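Local coordinates for thiamine-monophosphate kinase (Stenotrophomonas maltophilia, PDB 6XEP), which probably catalyses the ATP-dependent phosphorylation of thiamine monophosphate to thiamine diphosphate, the active form of vitamin B1, with magnesium ions, at residues A[39-44]-A[124-129]; A[159-164]-A[285-290]. All coordinates share one frame; numbering follows the deposited sequence.

Interaction 1 and interaction 2 lie in different halves of the chain, the N-terminal and C-terminal regions of an AIR synthase (PurM)-like protein, with centres about 37 Å apart and nearest atoms about 22 Å apart. All touching residues of interaction 1 are buried, and all of interaction 2 except the partly exposed Arg287, yet the two share no strand or helix. The 39-44/124-129 contact sets a short strand against an edge strand of the N-terminal sheet by aliphatic side chains and one bridging water. The 159-164/285-290 contact packs a helix start on an inner strand of the C-terminal sheet, and adds a salt bridge from a partly exposed arginine to a buried aspartate, beside aliphatic-aromatic packing.

Interaction 1: A[39-44]-A[124-129]; sequences ALLQPR and ALIGGD
Ile126, on strand 124-132 at one edge of the four-stranded sheet of this chain in the PurM-like N-terminal region, receives the side chains of Ala39, just before the short strand 40-41, and of Leu41 on it. Ala39 CB lies 4.1 Å from Ile126 CB and slightly nearer, at 3.9 Å, to Ile126 O. Leu41 meets Ile126 tip to tip through both branches, CD2 lying 3.9 Å from Ile126 CG2 while CD1 faces Ile126 CD1 at 4.1 Å. The torsions of Ile126 account for this double contact: chi1 (49°) sets CG1 between the backbone N and the carbonyl carbon and CG2 anti to that carbon, and chi2 (74°) then brings CD1 near Leu41 CD1.

No direct hydrogen bond joins the segments, consistent with a nearest CA approach of 6.2 Å, from Ala39 CA to Ile126 CA. In the second shell, strand 40-41 pairs instead with strand 30-31, whose Ile30 touches both Ala39 and Ile126, and Trp92 of strand 89-99 touches both Leu41 and Ile126. The second subunit packs its Val51 on Leu41, so this layer also belongs to the dimer interface. Strand 124-132 runs on to Gly128 and Asp129, predicted to bind ATP, with Asp129 also a predicted magnesium ligand; Ile126 lies before them on the same strand.

The polar backbone is linked by one water, which accepts from Ala39 N at 2.9 Å and donates to Ile126 O at 2.7 Å.

Interaction 2: A[159-164]-A[285-290]; sequences GDDIWV and DQRDAL
Strand 161-165 and the first turn of helix 287-297 lie with CA of Asp161 8.4 Å from CA of Arg287 and CA of Trp163 9.3 Å from CA of Leu290, a side-chain-mediated spacing in an alpha/beta layer of the PurM-like C-terminal region. Asp161 and Arg287 form a bidentate, side-on salt bridge. Arg287 NE donates to Asp161 OD2 at 2.8 Å, nearly straight at 174°, and NH2 donates to OD1 at 3.0 Å. Both oxygens are met on their syn sides and lie close to the guanidinium plane, although the two flat groups are turned 33° apart. An extended chain from CG to NE carries the guanidinium to the carboxylate.

Deeper in, Leu290 CD1 sits over one face of the Trp163 indole, 3.7 Å from the centroid of the five-membered ring, a CH-pi contact offset toward the NE1-CE2 side of the ring. Arg287 CG comes to the ring edge instead, 3.9 Å from Trp163 CZ2. Phe280 of the adjacent strand 277-282 meets the indole with its ring nearly parallel, and His291 meets it edge-to-face.

Arg303 NH1 lies near Arg287 NH2, so the carboxylate of Asp161 would be expected to offset this close approach of like charges. Two bonds, one to each oxygen, fix the rotation of the guanidinium, joining the helix start to the strand by charge beside an aliphatic-aromatic core.

Interaction 1: A[39-44]-A[124-129]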
ATOM      1  N   ALA A  39      10.059   1.969 -10.701  1.00 16.04           N
ATOM      2  CA  ALA A  39      10.909   3.102 -10.379  1.00 17.55           C
ATOM      3  C   ALA A  39      11.975   2.700  -9.367  1.00 21.75           C
ATOM      4  O   ALA A  39      11.734   1.887  -8.471  1.00 20.30           O
ATOM      5  CB  ALA A  39      10.081   4.249  -9.816  1.00 15.08           C
ATOM      6  N   LEU A  40      13.155   3.278  -9.510  1.00 17.43           N
ATOM      7  CA  LEU A  40      14.198   3.155  -8.500  1.00 18.00           C
ATOM      8  C   LEU A  40      14.200   4.449  -7.698  1.00 18.99           C
ATOM      9  O   LEU A  40      14.312   5.535  -8.275  1.00 17.63           O
ATOM     10  CB  LEU A  40      15.564   2.903  -9.138  1.00 23.36           C
ATOM     11  CG  LEU A  40      15.678   1.670 -10.037  1.00 26.07           C
ATOM     12  CD1 LEU A  40      16.947   1.728 -10.859  1.00 33.30           C
ATOM     13  CD2 LEU A  40      15.690   0.442  -9.188  1.00 33.72           C
ATOM     14  N   LEU A  41      14.068   4.340  -6.377  1.00 18.35           N
ATOM     15  CA  LEU A  41      13.993   5.506  -5.508  1.00 20.14           C
ATOM     16  C   LEU A  41      15.282   5.673  -4.709  1.00 21.03           C
ATOM     17  O   LEU A  41      15.875   4.686  -4.246  1.00 21.60           O
ATOM     18  CB  LEU A  41      12.818   5.391  -4.548  1.00 15.73           C
ATOM     19  CG  LEU A  41      11.542   4.857  -5.205  1.00 17.04           C
ATOM     20  CD1 LEU A  41      10.514   4.509  -4.146  1.00 17.12           C
ATOM     21  CD2 LEU A  41      10.999   5.872  -6.191  1.00 14.84           C
ATOM     22  N   GLN A  42      15.710   6.928  -4.548  1.00 18.67           N
ATOM     23  CA  GLN A  42      16.920   7.237  -3.790  1.00 19.40           C
ATOM     24  C   GLN A  42      16.555   7.953  -2.494  1.00 24.90           C
ATOM     25  O   GLN A  42      16.245   9.157  -2.516  1.00 23.29           O
ATOM     26  CB  GLN A  42      17.879   8.093  -4.618  1.00 28.23           C
ATOM     27  CG  GLN A  42      19.214   8.339  -3.922  1.00 28.48           C
ATOM     28  CD  GLN A  42      19.924   7.049  -3.563  1.00 32.78           C
ATOM     29  OE1 GLN A  42      20.390   6.322  -4.439  1.00 36.86           O
ATOM     30  NE2 GLN A  42      20.009   6.756  -2.269  1.00 37.70           N
ATOM     31  N   PRO A  43      16.563   7.273  -1.350  1.00 21.13           N
ATOM     32  CA  PRO A  43      16.272   7.956  -0.085  1.00 27.30           C
ATOM     33  C   PRO A  43      17.398   8.913   0.261  1.00 34.29           C
ATOM     34  O   PRO A  43      18.512   8.812  -0.257  1.00 31.83           O
ATOM     35  CB  PRO A  43      16.188   6.815   0.938  1.00 28.92           C
ATOM     36  CG  PRO A  43      16.103   5.541   0.107  1.00 34.13           C
ATOM     37  CD  PRO A  43      16.840   5.841  -1.152  1.00 29.17           C
ATOM     38  N   ARG A  44      17.108   9.854   1.155  1.00 30.37           N
ATOM     39  CA  ARG A  44      18.204  10.638   1.722  1.00 35.62           C
ATOM     40  C   ARG A  44      18.930   9.810   2.777  1.00 32.05           C
ATOM     41  O   ARG A  44      18.306   9.234   3.677  1.00 36.09           O
ATOM     42  CB  ARG A  44      17.706  11.956   2.304  1.00 35.31           C
ATOM     43  CG  ARG A  44      17.030  12.858   1.260  1.00 37.48           C
ATOM     44  CD  ARG A  44      16.680  14.207   1.874  1.00 43.57           C
ATOM     45  NE  ARG A  44      16.079  15.141   0.929  1.00 52.20           N
ATOM     46  CZ  ARG A  44      15.698  16.377   1.247  1.00 54.08           C
ATOM     47  NH1 ARG A  44      15.155  17.164   0.325  1.00 60.32           N
ATOM     48  NH2 ARG A  44      15.854  16.832   2.487  1.00 50.59           N
ATOM     49  N   ALA A 124       5.275  12.060  -5.135  1.00 14.70           N
ATOM     50  CA  ALA A 124       5.266  11.463  -6.466  1.00 13.05           C
ATOM     51  C   ALA A 124       4.674  10.061  -6.405  1.00 14.42           C
ATOM     52  O   ALA A 124       5.171   9.205  -5.667  1.00 14.55           O
ATOM     53  CB  ALA A 124       6.677  11.423  -7.047  1.00 13.84           C
ATOM     54  N   LEU A 125       3.621   9.824  -7.197  1.00 15.25           N
ATOM     55  CA  LEU A 125       3.117   8.469  -7.394  1.00 12.33           C
ATOM     56  C   LEU A 125       4.157   7.675  -8.180  1.00 14.44           C
ATOM     57  O   LEU A 125       4.521   8.072  -9.288  1.00 15.09           O
ATOM     58  CB  LEU A 125       1.781   8.513  -8.138  1.00 14.59           C
ATOM     59  CG  LEU A 125       1.096   7.188  -8.485  1.00 15.98           C
ATOM     60  CD1 LEU A 125       0.782   6.347  -7.238  1.00 15.24           C
ATOM     61  CD2 LEU A 125      -0.198   7.479  -9.243  1.00 17.15           C
ATOM     62  N   ILE A 126       4.660   6.567  -7.627  1.00 13.38           N
ATOM     63  CA  ILE A 126       5.737   5.842  -8.293  1.00 16.00           C
ATOM     64  C   ILE A 126       5.397   4.392  -8.596  1.00 16.39           C
ATOM     65  O   ILE A 126       6.240   3.683  -9.154  1.00 20.58           O
ATOM     66  CB  ILE A 126       7.071   5.934  -7.513  1.00 12.35           C
ATOM     67  CG1 ILE A 126       6.905   5.599  -6.016  1.00 16.98           C
ATOM     68  CG2 ILE A 126       7.696   7.343  -7.696  1.00 14.20           C
ATOM     69  CD1 ILE A 126       6.711   4.131  -5.707  1.00 16.45           C
ATOM     70  N   GLY A 127       4.212   3.919  -8.228  1.00 19.08           N
ATOM     71  CA  GLY A 127       3.843   2.549  -8.532  1.00 22.45           C
ATOM     72  C   GLY A 127       2.479   2.221  -7.959  1.00 22.10           C
ATOM     73  O   GLY A 127       1.783   3.085  -7.417  1.00 17.10           O
ATOM     74  N   GLY A 128       2.115   0.960  -8.078  1.00 23.57           N
ATOM     75  CA  GLY A 128       0.896   0.476  -7.456  1.00 21.87           C
ATOM     76  C   GLY A 128       0.271  -0.644  -8.279  1.00 28.87           C
ATOM     77  O   GLY A 128       0.966  -1.354  -9.007  1.00 27.42           O
ATOM     78  N   ASP A 129      -1.057  -0.753  -8.167  1.00 22.79           N
ATOM     79  CA  ASP A 129      -1.817  -1.837  -8.784  1.00 21.98           C
ATOM     80  C   ASP A 129      -3.155  -1.297  -9.275  1.00 20.08           C
ATOM     81  O   ASP A 129      -3.709  -0.377  -8.687  1.00 21.92           O
ATOM     82  CB  ASP A 129      -2.049  -2.977  -7.770  1.00 20.02           C
ATOM     83  CG  ASP A 129      -2.518  -4.262  -8.414  1.00 26.34           C
ATOM     84  OD1 ASP A 129      -2.378  -4.395  -9.652  1.00 20.23           O
ATOM     85  OD2 ASP A 129      -3.008  -5.145  -7.665  1.00 22.87           O
TER
HETATM   86  O   HOH W   1       7.668   1.353  -9.221  1.00 19.00           O

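Interaction 2: A[159-164]-A[285-290]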
ATOM      1  N   GLY A 159       1.442  22.066  31.701  1.00 16.16           N
ATOM      2  CA  GLY A 159       1.442  23.484  31.415  1.00 18.80           C
ATOM      3  C   GLY A 159       1.363  23.874  29.946  1.00 18.54           C
ATOM      4  O   GLY A 159       1.215  25.070  29.654  1.00 19.76           O
ATOM      5  N   ASP A 160       1.438  22.922  29.011  1.00 18.43           N
ATOM      6  CA  ASP A 160       1.333  23.262  27.593  1.00 16.18           C
ATOM      7  C   ASP A 160      -0.034  23.864  27.271  1.00 15.62           C
ATOM      8  O   ASP A 160      -1.053  23.498  27.863  1.00 16.74           O
ATOM      9  CB  ASP A 160       1.526  22.023  26.714  1.00 15.28           C
ATOM     10  CG  ASP A 160       2.978  21.612  26.558  1.00 18.04           C
ATOM     11  OD1 ASP A 160       3.873  22.309  27.092  1.00 17.49           O
ATOM     12  OD2 ASP A 160       3.216  20.581  25.884  1.00 17.31           O
ATOM     13  N   ASP A 161      -0.053  24.774  26.299  1.00 16.28           N
ATOM     14  CA  ASP A 161      -1.292  25.098  25.602  1.00 17.30           C
ATOM     15  C   ASP A 161      -1.622  23.990  24.602  1.00 18.58           C
ATOM     16  O   ASP A 161      -0.731  23.350  24.046  1.00 17.93           O
ATOM     17  CB  ASP A 161      -1.177  26.418  24.837  1.00 14.14           C
ATOM     18  CG  ASP A 161      -0.939  27.614  25.735  1.00 17.70           C
ATOM     19  OD1 ASP A 161      -1.524  27.652  26.835  1.00 17.50           O
ATOM     20  OD2 ASP A 161      -0.184  28.539  25.323  1.00 19.99           O
ATOM     21  N   ILE A 162      -2.911  23.800  24.344  1.00 12.94           N
ATOM     22  CA  ILE A 162      -3.391  22.940  23.268  1.00 11.74           C
ATOM     23  C   ILE A 162      -3.859  23.841  22.132  1.00 12.16           C
ATOM     24  O   ILE A 162      -4.566  24.832  22.374  1.00 15.43           O
ATOM     25  CB  ILE A 162      -4.534  22.031  23.752  1.00 13.28           C
ATOM     26  CG1 ILE A 162      -4.085  21.189  24.958  1.00 15.81           C
ATOM     27  CG2 ILE A 162      -5.000  21.083  22.635  1.00 12.66           C
ATOM     28  CD1 ILE A 162      -5.214  20.313  25.505  1.00 11.51           C
ATOM     29  N   TRP A 163      -3.482  23.488  20.899  1.00 11.42           N
ATOM     30  CA  TRP A 163      -3.800  24.254  19.695  1.00 14.50           C
ATOM     31  C   TRP A 163      -4.418  23.341  18.653  1.00 15.86           C
ATOM     32  O   TRP A 163      -4.154  22.143  18.633  1.00 14.30           O
ATOM     33  CB  TRP A 163      -2.554  24.887  19.056  1.00 14.04           C
ATOM     34  CG  TRP A 163      -1.855  25.922  19.904  1.00 16.17           C
ATOM     35  CD1 TRP A 163      -0.977  25.693  20.928  1.00 17.98           C
ATOM     36  CD2 TRP A 163      -1.974  27.343  19.786  1.00 16.06           C
ATOM     37  NE1 TRP A 163      -0.550  26.882  21.455  1.00 14.57           N
ATOM     38  CE2 TRP A 163      -1.137  27.914  20.765  1.00 18.05           C
ATOM     39  CE3 TRP A 163      -2.704  28.189  18.940  1.00 14.64           C
ATOM     40  CZ2 TRP A 163      -1.009  29.300  20.933  1.00 18.89           C
ATOM     41  CZ3 TRP A 163      -2.579  29.561  19.100  1.00 17.49           C
ATOM     42  CH2 TRP A 163      -1.738  30.107  20.101  1.00 15.41           C
ATOM     43  N   VAL A 164      -5.199  23.922  17.742  1.00 13.50           N
ATOM     44  CA  VAL A 164      -5.698  23.159  16.603  1.00 10.82           C
ATOM     45  C   VAL A 164      -5.735  24.058  15.368  1.00 12.96           C
ATOM     46  O   VAL A 164      -5.987  25.262  15.458  1.00 13.94           O
ATOM     47  CB  VAL A 164      -7.087  22.530  16.892  1.00 13.38           C
ATOM     48  CG1 VAL A 164      -8.171  23.593  17.020  1.00 17.38           C
ATOM     49  CG2 VAL A 164      -7.437  21.485  15.822  1.00 16.20           C
ATOM     50  N   ASP A 285       4.926  29.873  26.399  1.00 21.29           N
ATOM     51  CA  ASP A 285       5.667  31.019  25.895  1.00 22.61           C
ATOM     52  C   ASP A 285       5.814  31.018  24.375  1.00 22.34           C
ATOM     53  O   ASP A 285       6.451  31.932  23.834  1.00 24.19           O
ATOM     54  CB  ASP A 285       7.038  31.114  26.593  1.00 25.54           C
ATOM     55  CG  ASP A 285       7.978  29.965  26.255  1.00 28.43           C
ATOM     56  OD1 ASP A 285       9.133  29.990  26.729  1.00 33.90           O
ATOM     57  OD2 ASP A 285       7.596  29.052  25.517  1.00 26.35           O
ATOM     58  N   GLN A 286       5.212  30.054  23.678  1.00 22.17           N
ATOM     59  CA  GLN A 286       5.169  30.038  22.222  1.00 18.74           C
ATOM     60  C   GLN A 286       3.947  30.762  21.646  1.00 22.87           C
ATOM     61  O   GLN A 286       3.739  30.711  20.433  1.00 18.01           O
ATOM     62  CB  GLN A 286       5.190  28.598  21.697  1.00 20.09           C
ATOM     63  CG  GLN A 286       6.448  27.823  22.057  1.00 23.17           C
ATOM     64  CD  GLN A 286       7.696  28.498  21.559  1.00 27.37           C
ATOM     65  OE1 GLN A 286       7.860  28.715  20.359  1.00 35.11           O
ATOM     66  NE2 GLN A 286       8.584  28.860  22.480  1.00 32.28           N
ATOM     67  N   ARG A 287       3.141  31.438  22.477  1.00 22.17           N
ATOM     68  CA  ARG A 287       1.881  31.981  21.971  1.00 21.44           C
ATOM     69  C   ARG A 287       2.122  33.018  20.889  1.00 19.21           C
ATOM     70  O   ARG A 287       1.504  32.957  19.817  1.00 20.82           O
ATOM     71  CB  ARG A 287       1.056  32.584  23.104  1.00 23.88           C
ATOM     72  CG  ARG A 287       0.298  31.535  23.886  1.00 18.56           C
ATOM     73  CD  ARG A 287      -0.417  32.160  25.053  1.00 21.20           C
ATOM     74  NE  ARG A 287      -0.919  31.147  25.972  1.00 20.13           N
ATOM     75  CZ  ARG A 287      -1.646  31.430  27.046  1.00 26.20           C
ATOM     76  NH1 ARG A 287      -1.972  32.703  27.316  1.00 21.21           N
ATOM     77  NH2 ARG A 287      -2.051  30.443  27.836  1.00 28.20           N
ATOM     78  N   ASP A 288       3.003  33.990  21.162  1.00 20.53           N
ATOM     79  CA  ASP A 288       3.323  35.024  20.186  1.00 21.69           C
ATOM     80  C   ASP A 288       3.818  34.405  18.886  1.00 25.47           C
ATOM     81  O   ASP A 288       3.389  34.798  17.795  1.00 23.68           O
ATOM     82  CB  ASP A 288       4.382  35.980  20.747  1.00 23.44           C
ATOM     83  CG  ASP A 288       3.868  36.817  21.900  1.00 31.33           C
ATOM     84  OD1 ASP A 288       2.652  36.771  22.180  1.00 28.26           O
ATOM     85  OD2 ASP A 288       4.687  37.527  22.518  1.00 29.66           O
ATOM     86  N   ALA A 289       4.721  33.430  18.990  1.00 22.00           N
ATOM     87  CA  ALA A 289       5.314  32.834  17.798  1.00 28.99           C
ATOM     88  C   ALA A 289       4.270  32.092  16.980  1.00 23.57           C
ATOM     89  O   ALA A 289       4.286  32.145  15.745  1.00 22.96           O
ATOM     90  CB  ALA A 289       6.450  31.891  18.197  1.00 23.53           C
ATOM     91  N   LEU A 290       3.351  31.398  17.653  1.00 19.96           N
ATOM     92  CA  LEU A 290       2.336  30.640  16.937  1.00 17.14           C
ATOM     93  C   LEU A 290       1.315  31.553  16.277  1.00 17.63           C
ATOM     94  O   LEU A 290       0.819  31.235  15.196  1.00 18.03           O
ATOM     95  CB  LEU A 290       1.671  29.635  17.886  1.00 16.87           C
ATOM     96  CG  LEU A 290       2.603  28.473  18.248  1.00 17.34           C
ATOM     97  CD1 LEU A 290       2.095  27.683  19.465  1.00 15.95           C
ATOM     98  CD2 LEU A 290       2.782  27.543  17.052  1.00 15.22           C
TER